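Local coordinates for protein alkaline phosphatase D (Bacillus subtilis, PDB 2YEQ) that hydrolyses phosphate esters at an active site that holds iron and calcium ions, at residues W204-D209 / E244-R249; Y262-F265 / A271-N274. All coordinates share one frame; numbering follows the deposited sequence.

Leaving strand 203-206, a central strand of one of the enzyme's large mixed sheets, the chain runs to the calcium ligand D209 and, after 34 intervening residues, which include most of helix 228-245, reaches 244-249. Contact 1 closes this long loop: 244-249 is the end of the helix and the loop after it, and the loop residues lie against the strand. The chain then enters strand 263-267, and contact 2 closes a short hairpin with strand 271-275, at the edge of the second large mixed sheet. The two loops follow in series, neither nested nor crossed, and meet at R263, whose NH2 lies 2.8 Å from V206 O, a probable hydrogen bond between the sheets.

Contact 1: residues W204-D209 / E244-R249; sequences WVVTWD and EHMPLR. With CA (calcium ion), chain B.
V206 turns CG1 anti to its own carbonyl carbon (chi1 -60°), which sets CG2 between N and C, and both methyls then meet the chain that follows helix 228-245. In this calcineurin-like phosphatase fold, where loops after the core strands supply metal ligands, the chain leaving that helix packs on strand 203-206 of a large mixed sheet. M246, bent at its second torsion (chi2 -59°), brings SD to 4.0 Å from V206 CG1. Two residues on, past P247, L248 CD2 reaches V206 CG2 at 3.8 Å. A branched valine suits the strand because its two methyls serve two partners, and the flexible methionine can fit its sulfur against them. P247 is the centre of an inverse gamma turn, closed by L248 N to M246 O at 2.8 Å; its two flanking residues both touch V206. The proline ring has CG 4.4 Å from W204 O and also packs on V24 and W26 of strand 23-28. All the touching residues are buried. The loop that follows the strand carries D209, three residues past V206, into the metal site, where D151, D210 and D380 also bind the calcium ion. R279 forms a salt bridge with D209 OD1, and D209 OD2 binds the calcium ion at 2.3 Å.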
# COMPACT_ATOMS: atom_id res chain seq x y z
N TRP A 204 1.59 7.29 -8.64
CA TRP A 204 1.38 6.24 -7.65
C TRP A 204 0.72 5.01 -8.30
O TRP A 204 -0.12 5.14 -9.21
CB TRP A 204 0.49 6.71 -6.51
CG TRP A 204 1.11 7.64 -5.51
CD1 TRP A 204 1.96 8.68 -5.77
CD2 TRP A 204 0.92 7.63 -4.09
NE1 TRP A 204 2.30 9.31 -4.62
CE2 TRP A 204 1.67 8.70 -3.57
CE3 TRP A 204 0.18 6.82 -3.21
CZ2 TRP A 204 1.72 8.98 -2.22
CZ3 TRP A 204 0.23 7.09 -1.89
CH2 TRP A 204 0.97 8.17 -1.38
N VAL A 205 1.12 3.84 -7.81
CA VAL A 205 0.50 2.56 -8.12
C VAL A 205 -0.04 2.05 -6.79
O VAL A 205 0.72 1.66 -5.90
CB VAL A 205 1.49 1.58 -8.76
CG1 VAL A 205 0.80 0.23 -9.12
CG2 VAL A 205 2.05 2.21 -10.04
N VAL A 206 -1.36 2.10 -6.63
CA VAL A 206 -1.96 1.74 -5.35
C VAL A 206 -2.62 0.36 -5.41
O VAL A 206 -3.15 -0.06 -6.45
CB VAL A 206 -3.01 2.82 -4.91
CG1 VAL A 206 -2.33 4.21 -4.75
CG2 VAL A 206 -4.15 2.91 -5.94
N THR A 207 -2.60 -0.34 -4.28
CA THR A 207 -3.44 -1.51 -4.06
C THR A 207 -3.85 -1.50 -2.62
O THR A 207 -3.17 -0.89 -1.79
CB THR A 207 -2.73 -2.82 -4.45
OG1 THR A 207 -3.66 -3.90 -4.34
CG2 THR A 207 -1.43 -3.07 -3.59
N TRP A 208 -5.00 -2.10 -2.30
CA TRP A 208 -5.59 -1.93 -0.96
C TRP A 208 -5.26 -3.14 -0.11
O TRP A 208 -4.83 -4.16 -0.63
CB TRP A 208 -7.12 -1.76 -1.05
CG TRP A 208 -7.82 -2.75 -1.90
CD1 TRP A 208 -7.59 -4.09 -1.99
CD2 TRP A 208 -8.91 -2.47 -2.79
NE1 TRP A 208 -8.47 -4.66 -2.90
CE2 TRP A 208 -9.29 -3.69 -3.39
CE3 TRP A 208 -9.62 -1.31 -3.12
CZ2 TRP A 208 -10.32 -3.77 -4.33
CZ3 TRP A 208 -10.64 -1.39 -4.05
CH2 TRP A 208 -10.99 -2.62 -4.64
N ASP A 209 -5.47 -3.02 1.19
CA ASP A 209 -5.51 -4.17 2.08
C ASP A 209 -6.88 -4.17 2.77
O ASP A 209 -7.88 -3.91 2.09
CB ASP A 209 -4.34 -4.18 3.09
CG ASP A 209 -4.20 -5.54 3.81
OD1 ASP A 209 -4.44 -6.60 3.16
OD2 ASP A 209 -3.89 -5.52 5.06
N GLU A 244 -13.06 6.52 -6.54
CA GLU A 244 -13.28 7.97 -6.65
C GLU A 244 -12.04 8.74 -6.20
O GLU A 244 -11.79 9.82 -6.70
CB GLU A 244 -14.53 8.39 -5.85
CG GLU A 244 -15.83 7.89 -6.50
CD GLU A 244 -17.07 8.02 -5.65
OE1 GLU A 244 -16.94 8.26 -4.43
OE2 GLU A 244 -18.19 7.84 -6.21
N HIS A 245 -11.27 8.20 -5.26
CA HIS A 245 -10.15 8.94 -4.69
C HIS A 245 -8.77 8.49 -5.17
O HIS A 245 -7.77 9.03 -4.73
CB HIS A 245 -10.22 8.95 -3.17
CG HIS A 245 -11.36 9.75 -2.66
ND1 HIS A 245 -12.64 9.25 -2.60
CD2 HIS A 245 -11.44 11.05 -2.26
CE1 HIS A 245 -13.46 10.20 -2.17
NE2 HIS A 245 -12.75 11.29 -1.96
N MET A 246 -8.71 7.54 -6.09
CA MET A 246 -7.42 6.98 -6.52
C MET A 246 -7.19 7.12 -8.01
O MET A 246 -8.13 6.99 -8.81
CB MET A 246 -7.34 5.50 -6.14
CG MET A 246 -7.24 5.24 -4.67
SD MET A 246 -5.79 6.02 -3.91
CE MET A 246 -5.88 5.52 -2.24
N PRO A 247 -5.94 7.33 -8.41
CA PRO A 247 -5.61 7.53 -9.82
C PRO A 247 -5.51 6.21 -10.58
O PRO A 247 -4.42 5.77 -10.96
CB PRO A 247 -4.27 8.25 -9.78
CG PRO A 247 -3.62 7.68 -8.58
CD PRO A 247 -4.74 7.49 -7.56
N LEU A 248 -6.67 5.60 -10.80
CA LEU A 248 -6.81 4.31 -11.48
C LEU A 248 -7.37 4.47 -12.88
O LEU A 248 -8.07 5.43 -13.17
CB LEU A 248 -7.74 3.43 -10.65
CG LEU A 248 -7.25 3.10 -9.23
CD1 LEU A 248 -8.30 2.33 -8.44
CD2 LEU A 248 -5.94 2.31 -9.22
N ARG A 249 -7.11 3.51 -13.74
CA ARG A 249 -7.68 3.50 -15.09
C ARG A 249 -9.12 3.00 -15.10
O ARG A 249 -9.59 2.47 -14.11
CB ARG A 249 -6.80 2.65 -16.01
CG ARG A 249 -5.48 3.33 -16.25
CD ARG A 249 -4.59 2.58 -17.18
NE ARG A 249 -3.30 3.28 -17.31
CZ ARG A 249 -3.01 4.18 -18.25
NH1 ARG A 249 -3.88 4.55 -19.17
NH2 ARG A 249 -1.80 4.73 -18.26
CA CA B . -3.82 -4.26 6.97
O HOH W 1 -2.09 -3.06 5.49

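Contact 2: residues Y262-F265 / A271-N274; sequences YRHF and ASFN. With PE5 (3,6,9,12,15,18,21,24-octaoxahexacosan-1-ol), chain V.
F265 and F273 form an antiparallel hydrogen-bonded pair in the beta hairpin of strands 263-267 and 271-275. F273 N gives its hydrogen to F265 O at 2.8 Å, and F265 N returns a bond of 3.1 Å to F273 O. F273 O also receives a CA-H...O contact from H264, so that one carbonyl serves two donors of unequal strength. On the face that carries H264 and N274, H264 CG stands anti to N (chi1 166°), carrying the imidazole diagonally to S272 on the partner strand, two residues from its pair N274. There H264 NE2 and S272 OG are 2.8 Å apart in a hydrogen bond near the ring plane; imidazole nitrogen and hydroxyl can each give or take a proton, so the pair can be satisfied in either direction. N274 lies beside H264, but its amide is held from outside the hairpin: OD1 accepts from N317 ND2 and ND2 donates to V327 O. On the face that carries F265 and F273, F273 CB sits over one face of the F265 ring, 3.9 Å from its centroid; the rings are almost parallel but barely overlap. The buried R263 shares this side: its NH2 makes a salt bridge with D17 OD1 and a hydrogen bond to V206 O, and NH1 bonds L261 O. This side thus joins the neighbouring sheet through F265 on V205, F273 on F147 and a charged guanidinium.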
# COMPACT_ATOMS: atom_id res chain seq x y z
N TYR A 262 -6.03 -5.93 -9.23
CA TYR A 262 -4.75 -6.56 -9.59
C TYR A 262 -4.38 -6.27 -11.03
O TYR A 262 -5.23 -6.20 -11.91
CB TYR A 262 -4.70 -8.05 -9.22
CG TYR A 262 -5.49 -9.02 -10.06
CD1 TYR A 262 -5.00 -9.50 -11.26
CD2 TYR A 262 -6.70 -9.53 -9.58
CE1 TYR A 262 -5.71 -10.44 -12.01
CE2 TYR A 262 -7.41 -10.47 -10.31
CZ TYR A 262 -6.92 -10.92 -11.50
OH TYR A 262 -7.65 -11.85 -12.18
N ARG A 263 -3.09 -6.00 -11.25
CA ARG A 263 -2.63 -5.57 -12.55
C ARG A 263 -1.11 -5.68 -12.66
O ARG A 263 -0.41 -5.88 -11.68
CB ARG A 263 -3.08 -4.14 -12.85
CG ARG A 263 -2.66 -3.12 -11.80
CD ARG A 263 -3.63 -1.92 -11.81
NE ARG A 263 -3.20 -0.75 -11.02
CZ ARG A 263 -3.18 -0.64 -9.70
NH1 ARG A 263 -3.58 -1.63 -8.89
NH2 ARG A 263 -2.80 0.50 -9.17
N HIS A 264 -0.64 -5.60 -13.90
CA HIS A 264 0.76 -5.83 -14.19
C HIS A 264 1.35 -4.77 -15.12
O HIS A 264 0.68 -4.26 -16.00
CB HIS A 264 0.93 -7.23 -14.80
CG HIS A 264 2.26 -7.46 -15.44
ND1 HIS A 264 2.51 -7.13 -16.76
CD2 HIS A 264 3.42 -7.96 -14.95
CE1 HIS A 264 3.77 -7.42 -17.05
NE2 HIS A 264 4.34 -7.92 -15.96
N PHE A 265 2.62 -4.45 -14.91
CA PHE A 265 3.35 -3.61 -15.86
C PHE A 265 4.86 -3.88 -15.73
O PHE A 265 5.33 -4.39 -14.73
CB PHE A 265 3.04 -2.13 -15.63
CG PHE A 265 3.56 -1.60 -14.33
CD1 PHE A 265 2.84 -1.79 -13.15
CD2 PHE A 265 4.75 -0.90 -14.27
CE1 PHE A 265 3.31 -1.30 -11.95
CE2 PHE A 265 5.23 -0.41 -13.07
CZ PHE A 265 4.51 -0.62 -11.90
N ALA A 271 12.39 -4.50 -14.69
CA ALA A 271 11.54 -5.08 -13.63
C ALA A 271 10.11 -5.27 -14.12
O ALA A 271 9.55 -4.37 -14.76
CB ALA A 271 11.57 -4.22 -12.37
N SER A 272 9.56 -6.44 -13.82
CA SER A 272 8.17 -6.79 -14.11
C SER A 272 7.42 -6.77 -12.77
O SER A 272 7.81 -7.45 -11.82
CB SER A 272 8.11 -8.18 -14.75
OG SER A 272 6.79 -8.68 -14.83
N PHE A 273 6.38 -5.93 -12.68
CA PHE A 273 5.68 -5.68 -11.41
C PHE A 273 4.29 -6.32 -11.48
O PHE A 273 3.52 -6.00 -12.37
CB PHE A 273 5.52 -4.19 -11.18
CG PHE A 273 6.79 -3.50 -10.79
CD1 PHE A 273 7.19 -3.48 -9.48
CD2 PHE A 273 7.59 -2.89 -11.74
CE1 PHE A 273 8.36 -2.85 -9.09
CE2 PHE A 273 8.77 -2.25 -11.37
CZ PHE A 273 9.16 -2.24 -10.04
N ASN A 274 4.02 -7.21 -10.55
CA ASN A 274 2.72 -7.84 -10.38
C ASN A 274 2.11 -7.26 -9.14
O ASN A 274 2.54 -7.58 -8.03
CB ASN A 274 2.88 -9.36 -10.24
CG ASN A 274 3.60 -9.97 -11.43
OD1 ASN A 274 3.02 -10.16 -12.50
ND2 ASN A 274 4.91 -10.18 -11.29
C50 PE5 V . -7.96 -10.09 -16.14
O1 PE5 V . -7.41 -8.88 -15.60
C1 PE5 V . -6.03 -8.68 -15.93
C2 PE5 V . -5.48 -7.47 -15.16
O2 PE5 V . -5.67 -6.28 -15.94
C3 PE5 V . -5.78 -5.05 -15.20
C4 PE5 V . -6.60 -4.02 -15.97